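Local structure of ZYG-9 (Caenorhabditis elegans, 2OF3) at residues A[26-31]-A[134-139]; A[87-92]-A[112-117]; A[173-176]-A[182-185]. The protein organizes microtubules and spindle poles during mitosis and meiosis in one-cell embryos and is required for default nucleus positioning in oocytes. All coordinates share one frame; numbering follows the deposited sequence.

Contact 1 of 3, residues A[26-31]-A[134-139]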
ATOM      1  N   TRP A  26      -8.286  10.915  -5.224  1.00 22.71           N
ATOM      2  CA  TRP A  26      -6.888  10.932  -4.845  1.00 22.01           C
ATOM      3  C   TRP A  26      -6.147   9.919  -5.722  1.00 22.39           C
ATOM      4  O   TRP A  26      -5.825   8.781  -5.305  1.00 23.39           O
ATOM      5  CB  TRP A  26      -6.827  10.536  -3.382  1.00 20.86           C
ATOM      6  CG  TRP A  26      -5.626  11.105  -2.674  1.00 19.43           C
ATOM      7  CD1 TRP A  26      -4.519  10.434  -2.324  1.00 20.47           C
ATOM      8  CD2 TRP A  26      -5.454  12.454  -2.216  1.00 18.68           C
ATOM      9  NE1 TRP A  26      -3.665  11.256  -1.638  1.00 19.16           N
ATOM     10  CE2 TRP A  26      -4.209  12.512  -1.575  1.00 18.85           C
ATOM     11  CE3 TRP A  26      -6.261  13.610  -2.250  1.00 17.50           C
ATOM     12  CZ2 TRP A  26      -3.693  13.697  -1.017  1.00 20.79           C
ATOM     13  CZ3 TRP A  26      -5.754  14.792  -1.707  1.00 19.25           C
ATOM     14  CH2 TRP A  26      -4.505  14.820  -1.061  1.00 19.44           C
ATOM     15  N   ASN A  27      -5.907  10.311  -6.971  1.00 23.21           N
ATOM     16  CA  ASN A  27      -5.412   9.372  -7.995  1.00 24.01           C
ATOM     17  C   ASN A  27      -4.421  10.058  -8.934  1.00 24.25           C
ATOM     18  O   ASN A  27      -4.215   9.597 -10.060  1.00 25.32           O
ATOM     19  CB  ASN A  27      -6.594   8.737  -8.762  1.00 24.41           C
ATOM     20  CG  ASN A  27      -7.380   9.778  -9.603  1.00 25.11           C
ATOM     21  OD1 ASN A  27      -7.099  11.001  -9.586  1.00 28.18           O
ATOM     22  ND2 ASN A  27      -8.355   9.298 -10.331  1.00 27.40           N
ATOM     23  N   PHE A  28      -3.801  11.134  -8.456  1.00 24.67           N
ATOM     24  CA  PHE A  28      -2.789  11.860  -9.198  1.00 26.20           C
ATOM     25  C   PHE A  28      -1.507  11.052  -9.439  1.00 27.92           C
ATOM     26  O   PHE A  28      -1.238  10.076  -8.750  1.00 28.24           O
ATOM     27  CB  PHE A  28      -2.426  13.160  -8.465  1.00 25.30           C
ATOM     28  CG  PHE A  28      -2.179  12.992  -6.975  1.00 25.42           C
ATOM     29  CD1 PHE A  28      -0.969  12.422  -6.485  1.00 24.08           C
ATOM     30  CD2 PHE A  28      -3.128  13.423  -6.047  1.00 21.88           C
ATOM     31  CE1 PHE A  28      -0.722  12.255  -5.115  1.00 23.81           C
ATOM     32  CE2 PHE A  28      -2.867  13.281  -4.659  1.00 24.71           C
ATOM     33  CZ  PHE A  28      -1.669  12.672  -4.201  1.00 21.73           C
ATOM     34  N   GLN A  29      -0.695  11.494 -10.393  1.00 29.61           N
ATOM     35  CA  GLN A  29       0.601  10.918 -10.616  1.00 30.88           C
ATOM     36  C   GLN A  29       1.573  11.577  -9.672  1.00 30.36           C
ATOM     37  O   GLN A  29       2.537  10.967  -9.241  1.00 28.99           O
ATOM     38  CB  GLN A  29       1.047  11.176 -12.060  1.00 32.52           C
ATOM     39  CG  GLN A  29       0.202  10.477 -13.101  1.00 39.78           C
ATOM     40  CD  GLN A  29       0.215   8.942 -12.915  1.00 48.49           C
ATOM     41  OE1 GLN A  29       1.253   8.370 -12.559  1.00 54.97           O
ATOM     42  NE2 GLN A  29      -0.935   8.279 -13.149  1.00 49.80           N
ATOM     43  N   ALA A  30       1.342  12.854  -9.396  1.00 30.46           N
ATOM     44  CA  ALA A  30       2.130  13.605  -8.437  1.00 30.33           C
ATOM     45  C   ALA A  30       1.155  14.625  -7.858  1.00 29.70           C
ATOM     46  O   ALA A  30       0.226  15.036  -8.557  1.00 30.00           O
ATOM     47  CB  ALA A  30       3.297  14.308  -9.123  1.00 31.05           C
ATOM     48  N   PRO A  31       1.318  14.995  -6.575  1.00 28.99           N
ATOM     49  CA  PRO A  31       0.334  15.900  -5.925  1.00 28.55           C
ATOM     50  C   PRO A  31       0.157  17.220  -6.684  1.00 29.27           C
ATOM     51  O   PRO A  31       1.120  17.736  -7.230  1.00 28.56           O
ATOM     52  CB  PRO A  31       0.960  16.170  -4.572  1.00 27.86           C
ATOM     53  CG  PRO A  31       1.872  14.987  -4.325  1.00 29.03           C
ATOM     54  CD  PRO A  31       2.377  14.555  -5.650  1.00 28.38           C
ATOM     55  N   VAL A 134      -3.033   2.898  -0.752  1.00 20.40           N
ATOM     56  CA  VAL A 134      -2.185   1.760  -1.102  1.00 21.09           C
ATOM     57  C   VAL A 134      -1.300   1.985  -2.317  1.00 21.15           C
ATOM     58  O   VAL A 134      -0.131   1.657  -2.226  1.00 23.23           O
ATOM     59  CB  VAL A 134      -2.991   0.414  -1.161  1.00 20.36           C
ATOM     60  CG1 VAL A 134      -2.056  -0.799  -1.649  1.00 20.87           C
ATOM     61  CG2 VAL A 134      -3.579   0.134   0.219  1.00 21.70           C
ATOM     62  N   PRO A 135      -1.821   2.498  -3.459  1.00 21.80           N
ATOM     63  CA  PRO A 135      -0.962   2.717  -4.610  1.00 21.86           C
ATOM     64  C   PRO A 135       0.228   3.612  -4.318  1.00 22.62           C
ATOM     65  O   PRO A 135       1.343   3.409  -4.916  1.00 22.42           O
ATOM     66  CB  PRO A 135      -1.928   3.306  -5.677  1.00 21.99           C
ATOM     67  CG  PRO A 135      -3.224   2.687  -5.336  1.00 20.92           C
ATOM     68  CD  PRO A 135      -3.217   2.791  -3.805  1.00 19.86           C
ATOM     69  N   TYR A 136       0.063   4.564  -3.399  1.00 21.45           N
ATOM     70  CA  TYR A 136       1.213   5.438  -3.075  1.00 20.72           C
ATOM     71  C   TYR A 136       2.147   4.786  -2.090  1.00 21.05           C
ATOM     72  O   TYR A 136       3.355   4.994  -2.176  1.00 21.52           O
ATOM     73  CB  TYR A 136       0.752   6.772  -2.517  1.00 21.90           C
ATOM     74  CG  TYR A 136      -0.119   7.459  -3.520  1.00 21.84           C
ATOM     75  CD1 TYR A 136       0.447   8.050  -4.648  1.00 22.05           C
ATOM     76  CD2 TYR A 136      -1.519   7.456  -3.368  1.00 22.85           C
ATOM     77  CE1 TYR A 136      -0.370   8.658  -5.644  1.00 22.57           C
ATOM     78  CE2 TYR A 136      -2.376   8.054  -4.358  1.00 19.96           C
ATOM     79  CZ  TYR A 136      -1.766   8.644  -5.466  1.00 23.80           C
ATOM     80  OH  TYR A 136      -2.565   9.217  -6.402  1.00 24.66           O
ATOM     81  N   LEU A 137       1.607   4.010  -1.145  1.00 21.20           N
ATOM     82  CA  LEU A 137       2.462   3.275  -0.194  1.00 21.43           C
ATOM     83  C   LEU A 137       3.358   2.322  -0.958  1.00 22.67           C
ATOM     84  O   LEU A 137       4.535   2.126  -0.567  1.00 22.88           O
ATOM     85  CB  LEU A 137       1.645   2.496   0.833  1.00 20.61           C
ATOM     86  CG  LEU A 137       2.430   1.591   1.795  1.00 19.83           C
ATOM     87  CD1 LEU A 137       3.132   2.424   2.901  1.00 19.82           C
ATOM     88  CD2 LEU A 137       1.455   0.624   2.375  1.00 18.27           C
ATOM     89  N   LEU A 138       2.827   1.729  -2.031  1.00 22.35           N
ATOM     90  CA  LEU A 138       3.614   0.801  -2.853  1.00 22.18           C
ATOM     91  C   LEU A 138       4.797   1.442  -3.573  1.00 21.98           C
ATOM     92  O   LEU A 138       5.793   0.750  -3.878  1.00 21.98           O
ATOM     93  CB  LEU A 138       2.713  -0.011  -3.812  1.00 22.68           C
ATOM     94  CG  LEU A 138       1.733  -0.940  -3.125  1.00 20.99           C
ATOM     95  CD1 LEU A 138       0.880  -1.599  -4.182  1.00 21.35           C
ATOM     96  CD2 LEU A 138       2.421  -1.977  -2.258  1.00 22.47           C
ATOM     97  N   LEU A 139       4.756   2.748  -3.805  1.00 22.33           N
ATOM     98  CA  LEU A 139       5.926   3.443  -4.299  1.00 23.04           C
ATOM     99  C   LEU A 139       7.152   3.282  -3.365  1.00 24.63           C
ATOM    100  O   LEU A 139       8.301   3.193  -3.829  1.00 24.19           O
ATOM    101  CB  LEU A 139       5.651   4.943  -4.508  1.00 23.13           C
ATOM    102  CG  LEU A 139       4.584   5.321  -5.554  1.00 24.43           C
ATOM    103  CD1 LEU A 139       4.304   6.875  -5.534  1.00 26.33           C
ATOM    104  CD2 LEU A 139       4.976   4.813  -6.967  1.00 24.59           C
TER

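Contact 2 of 3, residues A[87-92]-A[112-117]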
ATOM      1  N   LEU A  87      -8.067  10.972   5.967  1.00 16.70           N
ATOM      2  CA  LEU A  87      -7.393  12.264   5.708  1.00 17.86           C
ATOM      3  C   LEU A  87      -5.962  12.209   6.139  1.00 17.13           C
ATOM      4  O   LEU A  87      -5.101  12.816   5.497  1.00 18.44           O
ATOM      5  CB  LEU A  87      -8.109  13.403   6.453  1.00 17.69           C
ATOM      6  CG  LEU A  87      -9.614  13.575   6.102  1.00 18.73           C
ATOM      7  CD1 LEU A  87     -10.287  14.659   7.015  1.00 15.04           C
ATOM      8  CD2 LEU A  87      -9.768  13.950   4.626  1.00 14.62           C
ATOM      9  N   LEU A  88      -5.693  11.482   7.224  1.00 17.53           N
ATOM     10  CA  LEU A  88      -4.306  11.347   7.709  1.00 18.11           C
ATOM     11  C   LEU A  88      -3.493  10.532   6.763  1.00 18.52           C
ATOM     12  O   LEU A  88      -2.363  10.917   6.456  1.00 19.39           O
ATOM     13  CB  LEU A  88      -4.277  10.759   9.117  1.00 17.36           C
ATOM     14  CG  LEU A  88      -4.872  11.667  10.199  1.00 20.31           C
ATOM     15  CD1 LEU A  88      -4.859  10.910  11.518  1.00 20.50           C
ATOM     16  CD2 LEU A  88      -4.199  13.079  10.302  1.00 21.52           C
ATOM     17  N   LEU A  89      -4.054   9.446   6.225  1.00 18.58           N
ATOM     18  CA  LEU A  89      -3.336   8.646   5.251  1.00 19.02           C
ATOM     19  C   LEU A  89      -3.092   9.428   3.974  1.00 18.69           C
ATOM     20  O   LEU A  89      -2.002   9.324   3.397  1.00 18.59           O
ATOM     21  CB  LEU A  89      -4.041   7.290   5.001  1.00 20.22           C
ATOM     22  CG  LEU A  89      -4.049   6.354   6.240  1.00 20.29           C
ATOM     23  CD1 LEU A  89      -4.991   5.187   5.921  1.00 17.63           C
ATOM     24  CD2 LEU A  89      -2.649   5.804   6.572  1.00 18.72           C
ATOM     25  N   LYS A  90      -4.025  10.270   3.556  1.00 18.34           N
ATOM     26  CA  LYS A  90      -3.783  11.139   2.378  1.00 18.27           C
ATOM     27  C   LYS A  90      -2.611  12.136   2.582  1.00 18.90           C
ATOM     28  O   LYS A  90      -1.759  12.351   1.681  1.00 18.55           O
ATOM     29  CB  LYS A  90      -5.058  11.890   2.005  1.00 16.96           C
ATOM     30  CG  LYS A  90      -6.108  11.010   1.306  1.00 17.12           C
ATOM     31  CD  LYS A  90      -7.367  11.830   1.081  1.00 21.45           C
ATOM     32  CE  LYS A  90      -8.257  11.191   0.073  1.00 20.89           C
ATOM     33  NZ  LYS A  90      -8.787   9.887   0.629  1.00 27.82           N
ATOM     34  N   TRP A  91      -2.594  12.788   3.739  1.00 20.59           N
ATOM     35  CA  TRP A  91      -1.476  13.653   4.110  1.00 21.59           C
ATOM     36  C   TRP A  91      -0.143  12.890   4.079  1.00 20.83           C
ATOM     37  O   TRP A  91       0.840  13.416   3.589  1.00 20.75           O
ATOM     38  CB  TRP A  91      -1.740  14.259   5.492  1.00 22.27           C
ATOM     39  CG  TRP A  91      -0.664  15.243   5.879  1.00 25.45           C
ATOM     40  CD1 TRP A  91      -0.624  16.586   5.577  1.00 22.00           C
ATOM     41  CD2 TRP A  91       0.566  14.940   6.608  1.00 26.73           C
ATOM     42  NE1 TRP A  91       0.538  17.132   6.091  1.00 23.61           N
ATOM     43  CE2 TRP A  91       1.285  16.162   6.728  1.00 25.93           C
ATOM     44  CE3 TRP A  91       1.115  13.752   7.171  1.00 25.60           C
ATOM     45  CZ2 TRP A  91       2.555  16.247   7.408  1.00 25.47           C
ATOM     46  CZ3 TRP A  91       2.367  13.827   7.857  1.00 25.79           C
ATOM     47  CH2 TRP A  91       3.072  15.083   7.957  1.00 25.40           C
ATOM     48  N   CYS A  92      -0.100  11.665   4.597  1.00 20.09           N
ATOM     49  CA  CYS A  92       1.070  10.803   4.513  1.00 21.03           C
ATOM     50  C   CYS A  92       1.469  10.520   3.057  1.00 21.57           C
ATOM     51  O   CYS A  92       2.668  10.512   2.769  1.00 20.80           O
ATOM     52  CB  CYS A  92       0.831   9.474   5.265  1.00 20.33           C
ATOM     53  SG  CYS A  92       0.700   9.656   7.116  1.00 23.04           S
ATOM     54  N   LYS A 112       1.555   2.934  10.190  1.00 21.14           N
ATOM     55  CA  LYS A 112       1.456   1.669  10.936  1.00 22.32           C
ATOM     56  C   LYS A 112       0.425   1.698  12.079  1.00 21.29           C
ATOM     57  O   LYS A 112      -0.405   0.793  12.209  1.00 21.44           O
ATOM     58  CB  LYS A 112       2.857   1.226  11.421  1.00 23.47           C
ATOM     59  CG  LYS A 112       2.932  -0.086  12.225  1.00 27.07           C
ATOM     60  CD  LYS A 112       2.939  -1.333  11.322  1.00 34.95           C
ATOM     61  CE  LYS A 112       3.071  -2.629  12.193  1.00 35.67           C
ATOM     62  NZ  LYS A 112       4.434  -2.626  12.865  1.00 41.28           N
ATOM     63  N   VAL A 113       0.459   2.744  12.869  1.00 21.57           N
ATOM     64  CA  VAL A 113      -0.444   2.898  13.997  1.00 22.75           C
ATOM     65  C   VAL A 113      -1.874   2.975  13.483  1.00 22.03           C
ATOM     66  O   VAL A 113      -2.782   2.358  14.041  1.00 22.11           O
ATOM     67  CB  VAL A 113      -0.009   4.198  14.776  1.00 24.23           C
ATOM     68  CG1 VAL A 113      -1.114   4.876  15.478  1.00 25.19           C
ATOM     69  CG2 VAL A 113       1.165   3.885  15.758  1.00 27.95           C
ATOM     70  N   ILE A 114      -2.093   3.754  12.427  1.00 21.05           N
ATOM     71  CA  ILE A 114      -3.437   3.932  11.854  1.00 20.38           C
ATOM     72  C   ILE A 114      -4.006   2.607  11.305  1.00 19.30           C
ATOM     73  O   ILE A 114      -5.135   2.233  11.637  1.00 18.16           O
ATOM     74  CB  ILE A 114      -3.471   5.072  10.749  1.00 20.49           C
ATOM     75  CG1 ILE A 114      -3.386   6.472  11.381  1.00 19.81           C
ATOM     76  CG2 ILE A 114      -4.770   5.005   9.910  1.00 18.59           C
ATOM     77  CD1 ILE A 114      -3.072   7.534  10.341  1.00 20.48           C
ATOM     78  N   VAL A 115      -3.230   1.874  10.508  1.00 19.82           N
ATOM     79  CA  VAL A 115      -3.736   0.605   9.929  1.00 20.33           C
ATOM     80  C   VAL A 115      -3.912  -0.506  10.988  1.00 20.17           C
ATOM     81  O   VAL A 115      -4.858  -1.308  10.886  1.00 19.83           O
ATOM     82  CB  VAL A 115      -2.929   0.125   8.664  1.00 19.12           C
ATOM     83  CG1 VAL A 115      -2.896   1.234   7.640  1.00 20.06           C
ATOM     84  CG2 VAL A 115      -1.475  -0.280   9.047  1.00 20.20           C
ATOM     85  N   GLU A 116      -3.049  -0.515  12.009  1.00 20.79           N
ATOM     86  CA  GLU A 116      -3.294  -1.378  13.218  1.00 22.48           C
ATOM     87  C   GLU A 116      -4.564  -1.058  13.977  1.00 22.21           C
ATOM     88  O   GLU A 116      -5.285  -1.980  14.324  1.00 21.91           O
ATOM     89  CB  GLU A 116      -2.112  -1.332  14.147  1.00 22.10           C
ATOM     90  CG  GLU A 116      -1.104  -2.351  13.683  1.00 29.69           C
ATOM     91  CD  GLU A 116       0.211  -2.237  14.414  1.00 36.83           C
ATOM     92  OE1 GLU A 116       0.422  -1.215  15.135  1.00 41.28           O
ATOM     93  OE2 GLU A 116       1.036  -3.148  14.208  1.00 41.69           O
ATOM     94  N   LEU A 117      -4.889   0.230  14.174  1.00 21.81           N
ATOM     95  CA  LEU A 117      -6.153   0.609  14.792  1.00 22.94           C
ATOM     96  C   LEU A 117      -7.342   0.262  13.939  1.00 23.51           C
ATOM     97  O   LEU A 117      -8.374  -0.216  14.455  1.00 24.16           O
ATOM     98  CB  LEU A 117      -6.195   2.125  15.083  1.00 24.01           C
ATOM     99  CG  LEU A 117      -5.449   2.644  16.330  1.00 25.96           C
ATOM    100  CD1 LEU A 117      -5.301   4.214  16.246  1.00 24.77           C
ATOM    101  CD2 LEU A 117      -6.226   2.180  17.555  1.00 23.08           C
TER

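Contact 3 of 3, residues A[173-176]-A[182-185]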
ATOM      1  N   LEU A 173      -0.432  -5.971  -8.725  1.00 23.55           N
ATOM      2  CA  LEU A 173      -0.192  -6.210 -10.177  1.00 23.08           C
ATOM      3  C   LEU A 173       0.092  -4.943 -10.902  1.00 23.74           C
ATOM      4  O   LEU A 173       1.039  -4.871 -11.733  1.00 24.43           O
ATOM      5  CB  LEU A 173      -1.330  -7.041 -10.858  1.00 21.99           C
ATOM      6  CG  LEU A 173      -1.531  -8.479 -10.347  1.00 21.29           C
ATOM      7  CD1 LEU A 173      -2.841  -9.071 -10.894  1.00 21.16           C
ATOM      8  CD2 LEU A 173      -0.305  -9.451 -10.692  1.00 22.54           C
ATOM      9  N   ASP A 174      -0.673  -3.902 -10.608  1.00 25.43           N
ATOM     10  CA  ASP A 174      -0.472  -2.617 -11.268  1.00 27.75           C
ATOM     11  C   ASP A 174       0.917  -2.038 -10.981  1.00 26.46           C
ATOM     12  O   ASP A 174       1.561  -1.409 -11.842  1.00 26.46           O
ATOM     13  CB  ASP A 174      -1.538  -1.617 -10.812  1.00 29.37           C
ATOM     14  CG  ASP A 174      -1.814  -0.552 -11.887  1.00 41.08           C
ATOM     15  OD1 ASP A 174      -2.106  -0.941 -13.071  1.00 50.22           O
ATOM     16  OD2 ASP A 174      -1.715   0.674 -11.573  1.00 47.51           O
ATOM     17  N   ALA A 175       1.353  -2.221  -9.739  1.00 25.58           N
ATOM     18  CA  ALA A 175       2.715  -1.831  -9.302  1.00 25.83           C
ATOM     19  C   ALA A 175       3.829  -2.432 -10.124  1.00 25.12           C
ATOM     20  O   ALA A 175       4.889  -1.909 -10.128  1.00 26.80           O
ATOM     21  CB  ALA A 175       2.910  -2.190  -7.839  1.00 25.00           C
ATOM     22  N   LEU A 176       3.598  -3.553 -10.801  1.00 26.08           N
ATOM     23  CA  LEU A 176       4.601  -4.179 -11.653  1.00 26.35           C
ATOM     24  C   LEU A 176       4.958  -3.359 -12.870  1.00 27.50           C
ATOM     25  O   LEU A 176       5.977  -3.615 -13.510  1.00 26.92           O
ATOM     26  CB  LEU A 176       4.146  -5.581 -12.104  1.00 26.25           C
ATOM     27  CG  LEU A 176       3.825  -6.550 -10.983  1.00 27.95           C
ATOM     28  CD1 LEU A 176       3.438  -7.908 -11.561  1.00 26.76           C
ATOM     29  CD2 LEU A 176       4.983  -6.643  -9.947  1.00 29.80           C
ATOM     30  N   ARG A 182      13.055  -2.381  -7.506  1.00 21.24           N
ATOM     31  CA  ARG A 182      12.772  -2.774  -6.105  1.00 21.93           C
ATOM     32  C   ARG A 182      11.286  -2.811  -5.851  1.00 21.04           C
ATOM     33  O   ARG A 182      10.803  -3.701  -5.182  1.00 21.47           O
ATOM     34  CB  ARG A 182      13.433  -1.826  -5.103  1.00 21.93           C
ATOM     35  CG  ARG A 182      14.932  -1.973  -5.022  1.00 25.37           C
ATOM     36  CD  ARG A 182      15.492  -0.849  -4.190  1.00 29.11           C
ATOM     37  NE  ARG A 182      16.883  -1.113  -3.823  1.00 29.44           N
ATOM     38  CZ  ARG A 182      17.900  -0.334  -4.180  1.00 31.25           C
ATOM     39  NH1 ARG A 182      17.700   0.763  -4.912  1.00 28.53           N
ATOM     40  NH2 ARG A 182      19.118  -0.654  -3.791  1.00 29.98           N
ATOM     41  N   GLN A 183      10.556  -1.834  -6.389  1.00 21.97           N
ATOM     42  CA  GLN A 183       9.082  -1.891  -6.344  1.00 21.06           C
ATOM     43  C   GLN A 183       8.515  -3.128  -7.031  1.00 19.46           C
ATOM     44  O   GLN A 183       7.661  -3.803  -6.458  1.00 20.84           O
ATOM     45  CB  GLN A 183       8.461  -0.660  -6.977  1.00 21.24           C
ATOM     46  CG  GLN A 183       6.926  -0.728  -6.948  1.00 24.15           C
ATOM     47  CD  GLN A 183       6.236   0.607  -7.251  1.00 24.57           C
ATOM     48  OE1 GLN A 183       6.861   1.644  -7.291  1.00 25.85           O
ATOM     49  NE2 GLN A 183       4.917   0.558  -7.429  1.00 32.48           N
ATOM     50  N   ARG A 184       8.940  -3.451  -8.249  1.00 18.61           N
ATOM     51  CA  ARG A 184       8.445  -4.675  -8.877  1.00 17.74           C
ATOM     52  C   ARG A 184       8.736  -5.920  -8.051  1.00 18.88           C
ATOM     53  O   ARG A 184       7.835  -6.776  -7.890  1.00 17.65           O
ATOM     54  CB  ARG A 184       9.047  -4.869 -10.282  1.00 18.06           C
ATOM     55  CG  ARG A 184       8.784  -3.712 -11.221  1.00 18.76           C
ATOM     56  CD  ARG A 184       9.057  -4.141 -12.632  1.00 23.64           C
ATOM     57  NE  ARG A 184      10.473  -4.471 -12.896  1.00 25.60           N
ATOM     58  CZ  ARG A 184      11.429  -3.573 -13.152  1.00 24.12           C
ATOM     59  NH1 ARG A 184      11.139  -2.276 -13.140  1.00 23.23           N
ATOM     60  NH2 ARG A 184      12.688  -3.986 -13.441  1.00 24.80           N
ATOM     61  N   SER A 185       9.970  -6.085  -7.539  1.00 18.88           N
ATOM     62  CA  SER A 185      10.254  -7.300  -6.799  1.00 19.17           C
ATOM     63  C   SER A 185       9.520  -7.339  -5.487  1.00 19.80           C
ATOM     64  O   SER A 185       8.998  -8.388  -5.102  1.00 19.25           O
ATOM     65  CB  SER A 185      11.761  -7.535  -6.586  1.00 19.81           C
ATOM     66  OG  SER A 185      12.337  -6.421  -5.924  1.00 24.10           O
TER

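Contact 1 of 3, residues A[26-31]-A[134-139]
Tyr136 of helix 127-139 brings its ring up beside Trp26 and Phe28, the CE2 edge to one and the CE1 edge and hydroxyl to the other, and the three residues form an aromatic cluster that joins the loop 26-31 to this helix in the all-helical TOG protein. The loop lies between helices 10-19 and 33-44.

One hydrogen bond joins the segments. Tyr136 OH donates to Phe28 O at 2.8 Å, lying in the carbonyl plane on a lone pair, with a C=O...donor angle of 127°. Both Phe28 O and Trp26 O sit at the edge of the tyrosine ring, in its plane, so the phenol end is set against the loop backbone rather than laid flat on it. Phe28 N also comes close to the hydroxyl, but the angle is too poor for a bond.

The apolar contacts flank this bond. Tyr136 CE1 meets Phe28 CE1 at 3.7 Å, and the two ring planes are inclined by 35°. On the opposite side of the ring, Tyr136 CE2 approaches Trp26 CD1 at 3.8 Å; here the two side chains cross at about a right angle. Phe28 holds its CG between the backbone N and the carbonyl carbon (chi1 47°), a sterically tight setting that turns the ring back over its own backbone, where the Tyr136 hydroxyl stands over one face near the rim and Pro31 CA over the centre of the opposite face.

Neighbours fix the rest of the cluster. Trp26 NE1 hydrogen-bonds Thr93 OG1, Lys90 makes a cation-pi contact with the indole, and His35 meets the Phe28 ring edge-to-face. Within the loop the two aromatic side chains also hold each other: Phe28 CE2 stands 3.4 Å above the Trp26 ring plane, over its centre.

Contact 2 of 3, residues A[87-92]-A[112-117]
Leu88 O accepts the backbone N-H of Cys92 at 3.0 Å, an ordinary helical bond in the turn that presents Leu88 and Leu89 to Ile114 of helix 101-120. Across the interface itself there is no hydrogen bond; the two helices meet through aliphatic side chains, all three of them buried.

Ile114 carries its side of the contact with two separate branches. Its CD1 methyl reaches Leu88, approaching CB at 3.7 Å and Leu88 CD1 at 4.0 Å, the two side chains crossing at about a right angle. The CG2 methyl, anti to the backbone N because CG1 takes the place beside that N (chi1 -74°), is turned to Leu89 instead. There it sits 4.0 Å from Leu89 CG and equally close to both leucine methyls, so it lies over the flat side of the CD1-CG-CD2 group, touching all three carbons, while the two side chains run antiparallel alongside one another. Replacing Leu89 by an alanine would probably leave Ile114 CG2 without the branched end it packs on and open a gap between the helices.

Outside the pair of segments, Leu88 touches Leu81 of helix 78-83, and Cys92 continues the interface against Val107, Leu110 and Cys111. The two helices follow each other in the chain and run in roughly opposite directions, with an aliphatic seam between them, as in the helical hairpins of the HEAT-like repeats that build TOG domains.

Contact 3 of 3, residues A[173-176]-A[182-185]
The tight connection between helices 165-174 and 181-198, one of the interhelix turns of this all-helical TOG domain, folds Ala175 and Leu176 back onto Gln183 and Arg184. The chain reverses sharply enough to bring the CA atoms of Leu176 and Arg184 within 4.8 Å, and no hydrogen bond joins the two segments directly; the contact is made by carbon against backbone oxygen and by close van der Waals packing.

Gln183 covers Ala175. With CG anti to the backbone N (chi1 179°) and an extended chain beyond it, the side chain reaches across until NE2 lies 3.4 Å from Ala175 CB. Its OE1 makes a weak hydrogen bond with Ser178 OG in the connection, which may help to set the rotation of the amide.

Leu176 touches the backbone of helix 181-198: its CD2 methyl lies 3.5 Å from Arg184 O, and the same side chain also packs on Cys187, Leu188 and Phe215.

Arg184 passes alongside Leu176 at the end of 173-176 with its aliphatic part and bends at chi3 (-65°), which carries the guanidinium group away to partners beyond Leu176. NH1 hydrogen-bonds Ser178 O, tying the arginine to the connection it flanks, and NH2 forms a salt bridge with Asp218 OD2. With NH1 and NH2 each held, and NE bonded too, rotation of the group is probably limited. At the bend, Arg184 CG and CD press on the Leu176 carbonyl, with CD only 3.2 Å from Leu176 O.

In the fold
The three contacts follow the domain from the N-terminal part into the second half of the chain. Contact 2 joins the consecutive helices 85-95 and 101-120 and is nested in the chain inside the long loop closed by contact 1, whose helix 127-139 comes next; contact 3 follows in series. Contacts 1 and 2 have centres about 14 Å apart and touch where Trp26 CZ2 meets Lys90 O at 3.6 Å. Contacts 1 and 3, about 13 Å apart between centres, touch through Leu138 and Leu139 against Gln183 and Ala175. Contacts 2 and 3 lie on opposite sides of the chain's centre, their centres about 22 Å and nearest atoms about 14 Å apart; contact 1 touches both.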